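Long-range contacts in gram-negative insecticidal protein (Chromobacterium piscinae, PDB 6FBM), which is an insecticidal toxin of the MACPF family that probably kills by forming pores in target-cell membranes: residues D76-Y84 / T117-R125; L181-M192 / S227-A238. All coordinates share one frame; numbering follows the deposited sequence.

Interaction 1: D76-Y84 / T117-R125; sequences DVSKEIEEY and TEITYSSTR
Tyr121 makes the largest contact here, and its ring packs against the start of helix 81-88 through Ile81. Ile81 CD1 sits over the centre of one ring face, 3.4 Å from the centroid and 5° off the normal, a CH-pi contact. Ile119 CG2 lies over the opposite face, toward the rim. Tyr84 CD1 meets Tyr121 CB at 3.9 Å, and Tyr84 OH rests on Ser123 CB. Tyr84 CG is anti to the backbone N (chi1 170°), which carries the ring past Tyr121 CB to Ser123.

At the other end, Arg125 NH1 forms a salt bridge with Asp76 OD2 at 2.7 Å. Asp76 OD2 lies in the guanidinium plane, but the carboxylate is turned 34° from it, and NH1 meets OD2 from above the carboxylate plane. NH1 also donates to Ser123 OG (3.1 Å), so two acceptors grip NH1. On the other sheet face, Val77 CG2 touches Ser122 CB.

Strands 76-78 and 120-125 run antiparallel. Asp76 with Ser123 and Ser78 with Tyr121 are hydrogen-bonded pairs. Ser78 OG accepts from Glu80 N (3.1 Å) in an ST turn, and Glu80 OE2 caps the helix through Glu82 N (3.1 Å). Tyr121 OH hydrogen-bonds to Asp113 O, outside the two segments. A salt bridge thus ties one end of the strand pair, serine and glutamate bonds shape the turn into the helix, and Ile81 and Tyr84 pack that helix on Tyr121.

Interaction 2: L181-M192 / S227-A238; sequences LDYSAASKTLKM and SFRSNSTIRLTA
Strands 181-187 and 232-238 run antiparallel, 168° apart in direction and 4.5 Å between axes at their closest. Asp182 with Thr237, Ser184 with Arg235 and Ala186 with Thr233 are hydrogen-bonded pairs. A further bond, Lys188 N to Asn231 O (3.0 Å), carries the ladder to the end of helix 220-230.

On the face of Tyr183 and Ala185, the Phe228 ring reaches back from that helix to the sheet. Ala185 CB meets Phe228 CZ at 3.4 Å. The hydroxyl end of Tyr183 comes at the edge of the Phe228 ring, and Tyr183 CE1 touches Ile234 CG2 on the other strand. A chi1 of 169° swings the Phe228 ring away from its own backbone N, toward Ala185 and Tyr183. Met192 CE packs at the ring edge, its side chain alongside that of Phe228. Leu181 CD2 meets Ala238 CB at 3.6 Å.

Ser187 OG is modelled 2.5 Å from Ser232 OG, a bond too short to trust. Ser232 OG donates to Phe228 O (2.7 Å). That bond and Lys188 N to Asn231 O link the helix end to the two strands. Phe228 joins helix to sheet largely by apolar contact, and Ser205 of helix 198-209 satisfies the tyrosine hydroxyl.

The two contacts share the central antiparallel sheet of the MAC/Perforin domain, with centres about 11 Å apart. They come in series: 76-84 / 117-125 is complete before 181-192 / 227-238 begins. Strands 120-134 and 179-187 are neighbours, so interaction 1 and interaction 2 form one continuous run of four strands: 64-78, 120-134, 179-187 and 232-239. Probable backbone bonds join them, Thr120 N to Ser187 O and Thr124 O to Tyr183 N, both 2.7 Å. Between the paired strands of each contact the chain passes through helices and no strand. In pore-forming MACPF proteins two helical clusters between strands of this sheet unfold into membrane-spanning hairpins; the helices here may do likewise.

Interaction 1: D76-Y84 / T117-R125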
loop_
_atom_site.group_PDB
_atom_site.type_symbol
_atom_site.label_atom_id
_atom_site.label_comp_id
_atom_site.label_asym_id
_atom_site.label_seq_id
_atom_site.Cartn_x
_atom_site.Cartn_y
_atom_site.Cartn_z
ATOM N N ASP A 76 -29.988 -9.259 28.018
ATOM C CA ASP A 76 -30.518 -8.732 29.266
ATOM C C ASP A 76 -31.713 -7.904 28.903
ATOM O O ASP A 76 -31.591 -6.945 28.168
ATOM C CB ASP A 76 -29.482 -7.880 29.987
ATOM C CG ASP A 76 -28.223 -8.671 30.322
ATOM O OD1 ASP A 76 -28.332 -9.803 30.869
ATOM O OD2 ASP A 76 -27.140 -8.148 30.003
ATOM N N VAL A 77 -32.871 -8.319 29.404
ATOM C CA VAL A 77 -34.155 -7.722 29.071
ATOM C C VAL A 77 -34.947 -7.468 30.344
ATOM O O VAL A 77 -35.020 -8.314 31.237
ATOM C CB VAL A 77 -34.956 -8.642 28.136
ATOM C CG1 VAL A 77 -36.317 -8.057 27.825
ATOM C CG2 VAL A 77 -34.175 -8.884 26.853
ATOM N N SER A 78 -35.531 -6.289 30.430
ATOM C CA SER A 78 -36.386 -5.979 31.559
ATOM C C SER A 78 -37.289 -4.773 31.293
ATOM O O SER A 78 -36.899 -3.811 30.610
ATOM C CB SER A 78 -35.548 -5.726 32.821
ATOM O OG SER A 78 -36.402 -5.615 33.937
ATOM N N LYS A 79 -38.479 -4.846 31.895
ATOM C CA LYS A 79 -39.418 -3.722 31.932
ATOM C C LYS A 79 -39.009 -2.645 32.920
ATOM O O LYS A 79 -39.549 -1.536 32.885
ATOM C CB LYS A 79 -40.814 -4.219 32.268
ATOM C CG LYS A 79 -41.418 -5.075 31.164
ATOM C CD LYS A 79 -42.812 -5.564 31.604
ATOM C CE LYS A 79 -43.767 -5.748 30.435
ATOM N NZ LYS A 79 -45.189 -5.560 30.857
ATOM N N GLU A 80 -38.041 -2.967 33.782
ATOM C CA GLU A 80 -37.668 -2.131 34.899
ATOM C C GLU A 80 -36.166 -1.828 34.756
ATOM O O GLU A 80 -35.346 -2.738 34.788
ATOM C CB GLU A 80 -38.055 -2.881 36.192
ATOM C CG GLU A 80 -37.416 -2.412 37.502
ATOM C CD GLU A 80 -37.444 -0.900 37.675
ATOM O OE1 GLU A 80 -38.479 -0.295 37.308
ATOM O OE2 GLU A 80 -36.444 -0.326 38.168
ATOM N N ILE A 81 -35.822 -0.550 34.576
ATOM C CA ILE A 81 -34.442 -0.126 34.289
ATOM C C ILE A 81 -33.424 -0.625 35.329
ATOM O O ILE A 81 -32.323 -1.050 34.960
ATOM C CB ILE A 81 -34.318 1.402 34.095
ATOM C CG1 ILE A 81 -32.957 1.802 33.497
ATOM C CG2 ILE A 81 -34.500 2.156 35.406
ATOM C CD1 ILE A 81 -32.825 1.501 32.021
ATOM N N GLU A 82 -33.786 -0.599 36.613
ATOM C CA GLU A 82 -32.871 -1.032 37.670
ATOM C C GLU A 82 -32.607 -2.533 37.620
ATOM O O GLU A 82 -31.533 -2.991 38.008
ATOM C CB GLU A 82 -33.400 -0.667 39.065
ATOM C CG GLU A 82 -33.644 0.818 39.312
ATOM C CD GLU A 82 -32.489 1.719 38.909
ATOM O OE1 GLU A 82 -32.749 2.769 38.265
ATOM O OE2 GLU A 82 -31.319 1.379 39.248
ATOM N N GLU A 83 -33.586 -3.302 37.162
ATOM C CA GLU A 83 -33.405 -4.736 37.029
ATOM C C GLU A 83 -32.523 -5.005 35.798
ATOM O O GLU A 83 -31.664 -5.887 35.827
ATOM C CB GLU A 83 -34.757 -5.453 36.938
ATOM C CG GLU A 83 -34.666 -6.976 36.883
ATOM C CD GLU A 83 -36.018 -7.615 36.641
ATOM O OE1 GLU A 83 -36.268 -8.084 35.493
ATOM O OE2 GLU A 83 -36.860 -7.587 37.584
ATOM N N TYR A 84 -32.734 -4.246 34.727
ATOM C CA TYR A 84 -31.856 -4.315 33.560
ATOM C C TYR A 84 -30.393 -4.104 33.945
ATOM O O TYR A 84 -29.526 -4.880 33.558
ATOM C CB TYR A 84 -32.262 -3.277 32.504
ATOM C CG TYR A 84 -31.275 -3.141 31.392
ATOM C CD1 TYR A 84 -31.328 -3.968 30.276
ATOM C CD2 TYR A 84 -30.256 -2.193 31.459
ATOM C CE1 TYR A 84 -30.386 -3.846 29.254
ATOM C CE2 TYR A 84 -29.331 -2.056 30.443
ATOM C CZ TYR A 84 -29.399 -2.872 29.344
ATOM O OH TYR A 84 -28.475 -2.711 28.349
ATOM N N THR A 117 -41.298 5.356 31.796
ATOM C CA THR A 117 -41.811 4.143 32.356
ATOM C C THR A 117 -42.564 3.453 31.211
ATOM O O THR A 117 -42.696 4.033 30.123
ATOM C CB THR A 117 -42.626 4.471 33.627
ATOM O OG1 THR A 117 -42.745 3.315 34.436
ATOM C CG2 THR A 117 -43.982 5.002 33.334
ATOM N N GLU A 118 -42.970 2.191 31.389
ATOM C CA GLU A 118 -43.556 1.398 30.289
ATOM C C GLU A 118 -42.627 1.147 29.082
ATOM O O GLU A 118 -43.091 0.810 27.975
ATOM C CB GLU A 118 -44.859 2.042 29.751
ATOM C CG GLU A 118 -45.912 2.444 30.775
ATOM C CD GLU A 118 -46.522 1.274 31.511
ATOM O OE1 GLU A 118 -46.211 0.091 31.214
ATOM O OE2 GLU A 118 -47.331 1.580 32.415
ATOM N N ILE A 119 -41.310 1.314 29.292
ATOM C CA ILE A 119 -40.298 1.027 28.282
ATOM C C ILE A 119 -39.666 -0.293 28.693
ATOM O O ILE A 119 -39.399 -0.548 29.896
ATOM C CB ILE A 119 -39.217 2.101 28.239
ATOM C CG1 ILE A 119 -39.826 3.477 27.942
ATOM C CG2 ILE A 119 -38.133 1.762 27.219
ATOM C CD1 ILE A 119 -40.379 3.666 26.557
ATOM N N THR A 120 -39.441 -1.143 27.702
ATOM C CA THR A 120 -38.673 -2.358 27.911
ATOM C C THR A 120 -37.262 -2.110 27.373
ATOM O O THR A 120 -37.079 -1.648 26.225
ATOM C CB THR A 120 -39.323 -3.561 27.238
ATOM O OG1 THR A 120 -40.650 -3.743 27.778
ATOM C CG2 THR A 120 -38.493 -4.824 27.494
ATOM N N TYR A 121 -36.284 -2.431 28.217
ATOM C CA TYR A 121 -34.897 -2.225 27.934
ATOM C C TYR A 121 -34.309 -3.581 27.567
ATOM O O TYR A 121 -34.399 -4.531 28.361
ATOM C CB TYR A 121 -34.206 -1.649 29.183
ATOM C CG TYR A 121 -34.870 -0.387 29.671
ATOM C CD1 TYR A 121 -34.633 0.826 29.048
ATOM C CD2 TYR A 121 -35.771 -0.412 30.737
ATOM C CE1 TYR A 121 -35.251 1.982 29.480
ATOM C CE2 TYR A 121 -36.399 0.736 31.176
ATOM C CZ TYR A 121 -36.136 1.935 30.539
ATOM O OH TYR A 121 -36.764 3.098 30.957
ATOM N N SER A 122 -33.734 -3.685 26.363
ATOM C CA SER A 122 -33.079 -4.925 25.957
ATOM C C SER A 122 -31.681 -4.626 25.459
ATOM O O SER A 122 -31.458 -3.662 24.715
ATOM C CB SER A 122 -33.876 -5.649 24.874
ATOM O OG SER A 122 -34.089 -4.820 23.734
ATOM N N SER A 123 -30.736 -5.472 25.862
ATOM C CA SER A 123 -29.414 -5.523 25.250
ATOM C C SER A 123 -29.258 -6.900 24.660
ATOM O O SER A 123 -29.244 -7.890 25.396
ATOM C CB SER A 123 -28.336 -5.256 26.289
ATOM O OG SER A 123 -27.040 -5.617 25.811
ATOM N N THR A 124 -29.157 -6.977 23.339
ATOM C CA THR A 124 -28.937 -8.232 22.667
ATOM C C THR A 124 -27.508 -8.178 22.133
ATOM O O THR A 124 -27.229 -7.411 21.214
ATOM C CB THR A 124 -29.967 -8.413 21.563
ATOM O OG1 THR A 124 -31.260 -8.564 22.158
ATOM C CG2 THR A 124 -29.662 -9.639 20.744
ATOM N N ARG A 125 -26.628 -9.001 22.726
ATOM C CA ARG A 125 -25.191 -8.960 22.455
ATOM C C ARG A 125 -24.724 -10.247 21.815
ATOM O O ARG A 125 -25.020 -11.350 22.284
ATOM C CB ARG A 125 -24.375 -8.716 23.723
ATOM C CG ARG A 125 -24.865 -7.548 24.564
ATOM C CD ARG A 125 -23.843 -7.082 25.609
ATOM N NE ARG A 125 -23.639 -8.078 26.658
ATOM C CZ ARG A 125 -24.501 -8.302 27.654
ATOM N NH1 ARG A 125 -25.652 -7.594 27.783
ATOM N NH2 ARG A 125 -24.218 -9.259 28.532
#

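Interaction 2: L181-M192 / S227-A238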
loop_
_atom_site.group_PDB
_atom_site.type_symbol
_atom_site.label_atom_id
_atom_site.label_comp_id
_atom_site.label_asym_id
_atom_site.label_seq_id
_atom_site.Cartn_x
_atom_site.Cartn_y
_atom_site.Cartn_z
ATOM N N LEU A 181 -21.154 -7.158 19.098
ATOM C CA LEU A 181 -22.196 -6.211 18.726
ATOM C C LEU A 181 -23.249 -6.180 19.808
ATOM O O LEU A 181 -23.649 -7.226 20.305
ATOM C CB LEU A 181 -22.826 -6.603 17.404
ATOM C CG LEU A 181 -21.904 -6.528 16.188
ATOM C CD1 LEU A 181 -22.704 -6.877 14.951
ATOM C CD2 LEU A 181 -21.248 -5.162 16.030
ATOM N N ASP A 182 -23.672 -4.963 20.164
ATOM C CA ASP A 182 -24.725 -4.698 21.132
ATOM C C ASP A 182 -25.888 -4.089 20.398
ATOM O O ASP A 182 -25.812 -2.951 19.940
ATOM C CB ASP A 182 -24.260 -3.691 22.150
ATOM C CG ASP A 182 -23.254 -4.268 23.111
ATOM O OD1 ASP A 182 -23.021 -5.467 23.053
ATOM O OD2 ASP A 182 -22.666 -3.520 23.915
ATOM N N TYR A 183 -26.967 -4.855 20.255
ATOM C CA TYR A 183 -28.187 -4.386 19.633
ATOM C C TYR A 183 -29.074 -4.042 20.787
ATOM O O TYR A 183 -29.663 -4.924 21.417
ATOM C CB TYR A 183 -28.753 -5.518 18.788
ATOM C CG TYR A 183 -29.988 -5.211 17.966
ATOM C CD1 TYR A 183 -29.919 -4.413 16.841
ATOM C CD2 TYR A 183 -31.189 -5.813 18.265
ATOM C CE1 TYR A 183 -31.046 -4.176 16.087
ATOM C CE2 TYR A 183 -32.310 -5.592 17.492
ATOM C CZ TYR A 183 -32.234 -4.779 16.405
ATOM O OH TYR A 183 -33.352 -4.569 15.651
ATOM N N SER A 184 -29.141 -2.759 21.104
ATOM C CA SER A 184 -29.874 -2.317 22.300
ATOM C C SER A 184 -31.173 -1.613 21.925
ATOM O O SER A 184 -31.195 -0.764 21.017
ATOM C CB SER A 184 -28.990 -1.426 23.179
ATOM O OG SER A 184 -28.745 -0.190 22.556
ATOM N N ALA A 185 -32.255 -1.958 22.631
ATOM C CA ALA A 185 -33.576 -1.445 22.264
ATOM C C ALA A 185 -34.326 -0.940 23.476
ATOM O O ALA A 185 -34.422 -1.636 24.515
ATOM C CB ALA A 185 -34.397 -2.498 21.525
ATOM N N ALA A 186 -34.840 0.281 23.339
ATOM C CA ALA A 186 -35.848 0.811 24.236
ATOM C C ALA A 186 -37.193 0.621 23.539
ATOM O O ALA A 186 -37.506 1.348 22.591
ATOM C CB ALA A 186 -35.596 2.279 24.499
ATOM N N SER A 187 -37.968 -0.367 23.993
ATOM C CA SER A 187 -39.189 -0.751 23.299
ATOM C C SER A 187 -40.406 -0.267 24.093
ATOM O O SER A 187 -40.457 -0.405 25.323
ATOM C CB SER A 187 -39.245 -2.262 23.131
ATOM O OG SER A 187 -38.253 -2.725 22.240
ATOM N N LYS A 188 -41.372 0.288 23.366
ATOM C CA LYS A 188 -42.670 0.616 23.885
ATOM C C LYS A 188 -43.554 -0.602 23.609
ATOM O O LYS A 188 -44.237 -0.656 22.578
ATOM C CB LYS A 188 -43.180 1.870 23.160
ATOM C CG LYS A 188 -42.693 3.150 23.854
ATOM C CD LYS A 188 -42.427 4.414 23.038
ATOM C CE LYS A 188 -43.253 4.570 21.787
ATOM N NZ LYS A 188 -43.292 6.015 21.381
ATOM N N THR A 189 -43.533 -1.592 24.501
ATOM C CA THR A 189 -44.185 -2.872 24.199
ATOM C C THR A 189 -45.710 -2.787 24.105
ATOM O O THR A 189 -46.337 -3.546 23.384
ATOM C CB THR A 189 -43.851 -4.019 25.208
ATOM O OG1 THR A 189 -44.182 -3.636 26.535
ATOM C CG2 THR A 189 -42.409 -4.392 25.182
ATOM N N LEU A 190 -46.300 -1.843 24.827
ATOM C CA LEU A 190 -47.736 -1.620 24.822
ATOM C C LEU A 190 -48.258 -1.193 23.446
ATOM O O LEU A 190 -49.461 -1.278 23.191
ATOM C CB LEU A 190 -48.157 -0.611 25.890
ATOM C CG LEU A 190 -47.665 -0.808 27.318
ATOM C CD1 LEU A 190 -48.193 0.296 28.214
ATOM C CD2 LEU A 190 -47.945 -2.207 27.843
ATOM N N LYS A 191 -47.371 -0.757 22.558
ATOM C CA LYS A 191 -47.729 -0.478 21.160
ATOM C C LYS A 191 -47.451 -1.630 20.193
ATOM O O LYS A 191 -47.486 -1.423 18.985
ATOM C CB LYS A 191 -46.997 0.778 20.676
ATOM C CG LYS A 191 -47.214 1.994 21.560
ATOM C CD LYS A 191 -46.809 3.287 20.880
ATOM C CE LYS A 191 -47.797 3.778 19.845
ATOM N NZ LYS A 191 -47.065 4.628 18.868
ATOM N N MET A 192 -47.258 -2.848 20.696
ATOM C CA MET A 192 -46.484 -3.862 19.967
ATOM C C MET A 192 -47.068 -5.286 19.806
ATOM O O MET A 192 -46.293 -6.259 19.781
ATOM C CB MET A 192 -45.098 -3.941 20.636
ATOM C CG MET A 192 -43.915 -3.589 19.794
ATOM S SD MET A 192 -42.405 -4.082 20.645
ATOM C CE MET A 192 -42.424 -5.852 20.396
ATOM N N SER A 227 -42.956 -4.439 13.953
ATOM C CA SER A 227 -43.582 -3.827 15.115
ATOM C C SER A 227 -42.543 -3.404 16.171
ATOM O O SER A 227 -42.594 -2.303 16.721
ATOM C CB SER A 227 -44.572 -4.814 15.718
ATOM O OG SER A 227 -45.433 -4.154 16.603
ATOM N N PHE A 228 -41.599 -4.302 16.435
ATOM C CA PHE A 228 -40.473 -4.045 17.351
ATOM C C PHE A 228 -39.662 -2.830 16.912
ATOM O O PHE A 228 -39.446 -1.891 17.676
ATOM C CB PHE A 228 -39.600 -5.314 17.473
ATOM C CG PHE A 228 -38.288 -5.114 18.160
ATOM C CD1 PHE A 228 -38.198 -5.073 19.541
ATOM C CD2 PHE A 228 -37.118 -4.993 17.420
ATOM C CE1 PHE A 228 -36.955 -4.898 20.165
ATOM C CE2 PHE A 228 -35.888 -4.829 18.028
ATOM C CZ PHE A 228 -35.806 -4.773 19.402
ATOM N N ARG A 229 -39.247 -2.849 15.659
ATOM C CA ARG A 229 -38.407 -1.798 15.129
ATOM C C ARG A 229 -39.068 -0.424 15.109
ATOM O O ARG A 229 -38.461 0.552 15.544
ATOM C CB ARG A 229 -37.909 -2.167 13.725
ATOM C CG ARG A 229 -36.920 -3.319 13.723
ATOM C CD ARG A 229 -36.335 -3.577 12.342
ATOM N NE ARG A 229 -35.509 -4.773 12.367
ATOM C CZ ARG A 229 -34.929 -5.320 11.301
ATOM N NH1 ARG A 229 -35.063 -4.767 10.094
ATOM N NH2 ARG A 229 -34.225 -6.446 11.439
ATOM N N SER A 230 -40.291 -0.346 14.603
ATOM C CA SER A 230 -40.980 0.945 14.488
ATOM C C SER A 230 -41.541 1.475 15.825
ATOM O O SER A 230 -41.828 2.670 15.926
ATOM C CB SER A 230 -42.030 0.949 13.354
ATOM O OG SER A 230 -42.886 -0.133 13.464
ATOM N N ASN A 231 -41.652 0.616 16.842
ATOM C CA ASN A 231 -41.979 1.064 18.213
ATOM C C ASN A 231 -40.830 0.950 19.222
ATOM O O ASN A 231 -41.075 0.935 20.438
ATOM C CB ASN A 231 -43.208 0.319 18.733
ATOM C CG ASN A 231 -44.425 0.533 17.863
ATOM O OD1 ASN A 231 -44.988 -0.426 17.307
ATOM N ND2 ASN A 231 -44.817 1.789 17.702
ATOM N N SER A 232 -39.585 0.879 18.739
ATOM C CA SER A 232 -38.403 0.975 19.624
ATOM C C SER A 232 -37.391 1.980 19.113
ATOM O O SER A 232 -37.268 2.217 17.925
ATOM C CB SER A 232 -37.695 -0.382 19.793
ATOM O OG SER A 232 -38.595 -1.407 20.151
ATOM N N THR A 233 -36.661 2.563 20.051
ATOM C CA THR A 233 -35.381 3.209 19.760
ATOM C C THR A 233 -34.278 2.129 19.833
ATOM O O THR A 233 -34.061 1.487 20.878
ATOM C CB THR A 233 -35.087 4.334 20.761
ATOM O OG1 THR A 233 -36.229 5.192 20.873
ATOM C CG2 THR A 233 -33.885 5.145 20.301
ATOM N N ILE A 234 -33.586 1.958 18.706
ATOM C CA ILE A 234 -32.644 0.875 18.505
ATOM C C ILE A 234 -31.263 1.459 18.188
ATOM O O ILE A 234 -31.128 2.341 17.348
ATOM C CB ILE A 234 -33.141 -0.067 17.382
ATOM C CG1 ILE A 234 -34.431 -0.739 17.836
ATOM C CG2 ILE A 234 -32.114 -1.177 17.091
ATOM C CD1 ILE A 234 -35.048 -1.691 16.819
ATOM N N ARG A 235 -30.247 0.946 18.874
ATOM C CA ARG A 235 -28.851 1.268 18.578
ATOM C C ARG A 235 -28.038 -0.001 18.388
ATOM O O ARG A 235 -28.377 -1.068 18.934
ATOM C CB ARG A 235 -28.262 2.111 19.704
ATOM C CG ARG A 235 -28.804 3.525 19.722
ATOM C CD ARG A 235 -28.427 4.256 20.975
ATOM N NE ARG A 235 -28.845 5.656 20.982
ATOM C CZ ARG A 235 -28.537 6.541 21.944
ATOM N NH1 ARG A 235 -27.841 6.168 23.017
ATOM N NH2 ARG A 235 -28.964 7.803 21.859
ATOM N N LEU A 236 -26.992 0.125 17.581
ATOM C CA LEU A 236 -26.013 -0.930 17.375
ATOM C C LEU A 236 -24.625 -0.375 17.728
ATOM O O LEU A 236 -24.160 0.551 17.081
ATOM C CB LEU A 236 -26.044 -1.395 15.928
ATOM C CG LEU A 236 -25.184 -2.614 15.620
ATOM C CD1 LEU A 236 -25.610 -3.821 16.427
ATOM C CD2 LEU A 236 -25.307 -2.923 14.138
ATOM N N THR A 237 -23.992 -0.925 18.766
ATOM C CA THR A 237 -22.660 -0.517 19.184
ATOM C C THR A 237 -21.689 -1.693 19.052
ATOM O O THR A 237 -21.984 -2.817 19.480
ATOM C CB THR A 237 -22.676 -0.020 20.630
ATOM O OG1 THR A 237 -23.621 1.035 20.736
ATOM C CG2 THR A 237 -21.339 0.572 21.033
ATOM N N ALA A 238 -20.531 -1.419 18.460
ATOM C CA ALA A 238 -19.529 -2.440 18.215
ATOM C C ALA A 238 -18.373 -2.219 19.183
ATOM O O ALA A 238 -17.886 -1.109 19.311
ATOM C CB ALA A 238 -19.049 -2.368 16.780
HETATM O O HOH W 1 -20.550 -3.009 21.987
HETATM O O HOH W 2 -47.080 -1.718 15.627
#